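Local coordinates for arginine 3rd transport system periplasmic binding protein (Legionella pneumophila subsp. pneumophila str. Philadelphia 1, PDB 3KZG) that probably binds arginine in the periplasm, as a solute-binding protein of family 3, and hands it to an ABC-type amino-acid transport system, at residues V203-K206 and K207-I211; G114-K117 and G118-Y121. All coordinates share one frame; numbering follows the deposited sequence.

Contact 1: residues V203-K206 and K207-I211; sequences VLIK and KINKI
Four consecutive i to i+4 backbone bonds tie V203, L204, I205 and K206 to K207, I208, N209 and K210, the regular ladder of an alpha helix within helix 202-217. The shortest, N209 N to I205 O, measures 2.9 Å, while K210 N to K206 O is the straightest, with an N-H...O angle of 164°. A weak second bond from N209 N also reaches K206 O.

Apolar packing runs along one flank. L204 and I208, one turn apart, meet through L204 CG and I208 CD1 at 4.1 Å, and both side chains lie against L66 of strand 66-67. I208 also reaches I37 of helix 29-40 and is buried.

K207 behaves largely as a hydrocarbon here. Its CG leaves anti to its own carbonyl carbon and the chain then bends at chi3 (-71°), which folds it back along the preceding turn: K207 CE comes within 3.4 Å of L204 CA and 3.8 Å of V203 CG1. The lysine crosses L204 at about a right angle, K207 CE lying 4.0 Å from L204 CD1.

The polar ends of N209 and K210 find their partners outside 203-211. N209 CG stays 3.2 Å from I205 O, but N209 OD1 accepts a hydrogen bond from L85 N, and K210 NZ bonds to S188 OG of a second subunit. The chemistry therefore implies a helix with divided faces: I205 and I208 are buried, with L204 partly covered beside them; N209 ties the helix to the loop at S84 and L85 by one hydrogen bond; K207 lies over V203, L204 and L41; and K210, with K206 packed on E191 of the second subunit, meets the neighbouring chain.

Contact 2: residues G114-K117 and G118-Y121; sequences GVRK and GTPY
This is a local turn contact, in which T119 reaches back to R116 and Y121 to V115 where strand 112-116 ends and the chain swings into helix 121-127. Two donors of T119, N and OG1, converge on R116 O. T119 N donates to R116 O over 3.2 Å with an N-H...O angle of 160°, closing a type II beta turn from R116 to T119; T119 OG1 donates to the same oxygen at 2.9 Å, lying in the carbonyl plane while the amide is tilted out of it. A chi1 of 66° in T119 sets the hydroxyl between the backbone N and the carbonyl carbon, from where T119 OG1 can also accept a weak bond from Y121 N at 3.3 Å. G118 takes the third turn position with phi 108°, where a CB would clash with K117 O.

The turn belongs to a strand-loop-helix connection of the periplasmic binding protein fold, P120 being the N-cap of the helix that follows. G118 O is itself bonded by R77.

Apolar contacts flank these hydrogen bonds. Y121 CB sits against both methyls of V115, 3.7 Å from V115 CG1 and 3.8 Å from V115 CG2, whereas the Y121 ring leads away and its OH bonds to D158. On the other flank, T119 CG2 touches R116 CB at 3.9 Å; the extended arginine crosses the threonine at about a right angle, and R116 also touches S10 and N13 of strand 4-13.

Contact 2 comes first along the chain and contact 1 near its end, in helix 202-217; their centres lie 28 Å apart and their nearest atoms about 18 Å, so they do not touch. Contact 2 joins the end of strand 112-116, in the five-stranded mixed sheet, to helix 121-127, whereas contact 1 lies beside the sheet built on strand 4-13. The two therefore probably belong to different lobes, as in this family. Because R116 touches strand 4-13, contact 2 probably sits on the side of its lobe that faces the other, consistent with the cleft where ligands bind in this family. Contact 1 lies farther from the chain centre, at a subunit interface.

Contact 1: residues V203-K206 and K207-I211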
# COMPACT_ATOMS: atom_id res chain seq x y z
N VAL A 203 3.49 -31.77 12.85
CA VAL A 203 3.66 -31.69 11.41
C VAL A 203 2.52 -30.86 10.81
O VAL A 203 2.76 -30.00 9.96
CB VAL A 203 3.68 -33.08 10.75
CG1 VAL A 203 3.66 -32.93 9.23
CG2 VAL A 203 4.94 -33.84 11.18
N LEU A 204 1.30 -31.13 11.25
CA LEU A 204 0.14 -30.40 10.75
C LEU A 204 0.20 -28.92 11.15
O LEU A 204 -0.09 -28.03 10.35
CB LEU A 204 -1.16 -31.03 11.28
CG LEU A 204 -2.48 -30.33 10.94
CD1 LEU A 204 -2.63 -30.20 9.43
CD2 LEU A 204 -3.64 -31.12 11.53
N ILE A 205 0.58 -28.67 12.40
CA ILE A 205 0.68 -27.30 12.90
C ILE A 205 1.71 -26.51 12.08
O ILE A 205 1.48 -25.33 11.75
CB ILE A 205 1.07 -27.31 14.40
CG1 ILE A 205 -0.12 -27.81 15.23
CG2 ILE A 205 1.48 -25.92 14.86
CD1 ILE A 205 -1.37 -26.92 15.13
N LYS A 206 2.83 -27.15 11.75
CA LYS A 206 3.87 -26.49 10.97
C LYS A 206 3.38 -26.11 9.57
O LYS A 206 3.74 -25.04 9.06
CB LYS A 206 5.11 -27.39 10.88
CG LYS A 206 5.93 -27.36 12.16
CD LYS A 206 7.15 -28.27 12.10
CE LYS A 206 7.89 -28.25 13.43
NZ LYS A 206 9.05 -29.18 13.45
N LYS A 207 2.57 -26.96 8.96
CA LYS A 207 2.03 -26.67 7.63
C LYS A 207 1.05 -25.49 7.75
O LYS A 207 0.97 -24.64 6.88
CB LYS A 207 1.33 -27.91 7.06
CG LYS A 207 2.29 -29.08 6.76
CD LYS A 207 1.56 -30.36 6.34
CE LYS A 207 0.83 -31.00 7.51
NZ LYS A 207 0.28 -32.37 7.20
N ILE A 208 0.30 -25.45 8.85
CA ILE A 208 -0.66 -24.37 9.08
C ILE A 208 0.07 -23.04 9.32
O ILE A 208 -0.42 -21.98 8.94
CB ILE A 208 -1.58 -24.68 10.28
CG1 ILE A 208 -2.52 -25.84 9.92
CG2 ILE A 208 -2.38 -23.44 10.67
CD1 ILE A 208 -3.33 -26.36 11.09
N ASN A 209 1.24 -23.10 9.94
CA ASN A 209 2.00 -21.89 10.20
C ASN A 209 2.46 -21.28 8.87
O ASN A 209 2.33 -20.07 8.65
CB ASN A 209 3.21 -22.17 11.10
CG ASN A 209 2.79 -22.47 12.53
OD1 ASN A 209 1.66 -22.19 12.93
ND2 ASN A 209 3.71 -23.04 13.32
N LYS A 210 2.99 -22.12 7.98
CA LYS A 210 3.43 -21.63 6.68
C LYS A 210 2.25 -20.98 5.96
O LYS A 210 2.40 -19.90 5.39
CB LYS A 210 4.02 -22.76 5.84
CG LYS A 210 5.34 -23.28 6.37
CD LYS A 210 6.17 -24.02 5.32
CE LYS A 210 5.54 -25.34 4.91
NZ LYS A 210 6.47 -26.16 4.07
N ILE A 211 1.09 -21.64 6.00
CA ILE A 211 -0.12 -21.12 5.36
C ILE A 211 -0.50 -19.75 5.92
O ILE A 211 -0.88 -18.85 5.18
CB ILE A 211 -1.33 -22.08 5.55
CG1 ILE A 211 -1.11 -23.40 4.81
CG2 ILE A 211 -2.61 -21.42 5.03
CD1 ILE A 211 -0.89 -23.23 3.32

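Contact 2: residues G114-K117 and G118-Y121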
# COMPACT_ATOMS: atom_id res chain seq x y z
N GLY A 114 -18.64 -12.06 35.97
CA GLY A 114 -18.97 -13.27 35.24
C GLY A 114 -17.83 -13.60 34.29
O GLY A 114 -17.20 -12.70 33.72
N VAL A 115 -17.56 -14.89 34.11
CA VAL A 115 -16.49 -15.33 33.22
C VAL A 115 -16.88 -16.63 32.52
O VAL A 115 -17.65 -17.43 33.06
CB VAL A 115 -15.17 -15.55 34.02
CG1 VAL A 115 -14.25 -16.48 33.28
CG2 VAL A 115 -14.48 -14.20 34.26
N ARG A 116 -16.37 -16.83 31.31
CA ARG A 116 -16.67 -18.03 30.53
C ARG A 116 -15.77 -19.17 31.01
O ARG A 116 -14.55 -19.10 30.91
CB ARG A 116 -16.42 -17.78 29.04
CG ARG A 116 -16.92 -18.86 28.10
CD ARG A 116 -16.45 -18.59 26.68
NE ARG A 116 -17.15 -19.38 25.68
CZ ARG A 116 -16.86 -19.39 24.38
NH1 ARG A 116 -15.86 -18.65 23.92
NH2 ARG A 116 -17.58 -20.13 23.54
N LYS A 117 -16.39 -20.23 31.54
CA LYS A 117 -15.64 -21.38 32.05
C LYS A 117 -14.69 -21.96 31.00
O LYS A 117 -15.09 -22.25 29.89
CB LYS A 117 -16.60 -22.47 32.52
CG LYS A 117 -15.89 -23.67 33.16
CD LYS A 117 -16.87 -24.74 33.61
CE LYS A 117 -16.13 -25.87 34.33
NZ LYS A 117 -17.04 -26.96 34.79
N GLY A 118 -13.42 -22.13 31.38
CA GLY A 118 -12.44 -22.67 30.45
C GLY A 118 -11.43 -21.64 29.96
O GLY A 118 -10.38 -22.00 29.44
N THR A 119 -11.75 -20.36 30.13
CA THR A 119 -10.85 -19.29 29.71
C THR A 119 -9.95 -18.89 30.86
O THR A 119 -10.17 -19.29 32.00
CB THR A 119 -11.61 -18.01 29.27
OG1 THR A 119 -12.29 -17.44 30.40
CG2 THR A 119 -12.61 -18.32 28.18
N PRO A 120 -8.90 -18.10 30.58
CA PRO A 120 -7.99 -17.67 31.64
C PRO A 120 -8.50 -16.39 32.31
O PRO A 120 -7.79 -15.76 33.09
CB PRO A 120 -6.69 -17.44 30.88
CG PRO A 120 -7.18 -16.86 29.59
CD PRO A 120 -8.37 -17.75 29.25
N TYR A 121 -9.74 -16.03 32.01
CA TYR A 121 -10.33 -14.80 32.55
C TYR A 121 -10.58 -14.79 34.06
O TYR A 121 -10.45 -13.74 34.71
CB TYR A 121 -11.60 -14.45 31.78
CG TYR A 121 -11.31 -14.15 30.31
CD1 TYR A 121 -10.14 -13.48 29.93
CD2 TYR A 121 -12.22 -14.51 29.31
CE1 TYR A 121 -9.88 -13.18 28.60
CE2 TYR A 121 -11.96 -14.21 27.97
CZ TYR A 121 -10.79 -13.55 27.63
OH TYR A 121 -10.52 -13.25 26.32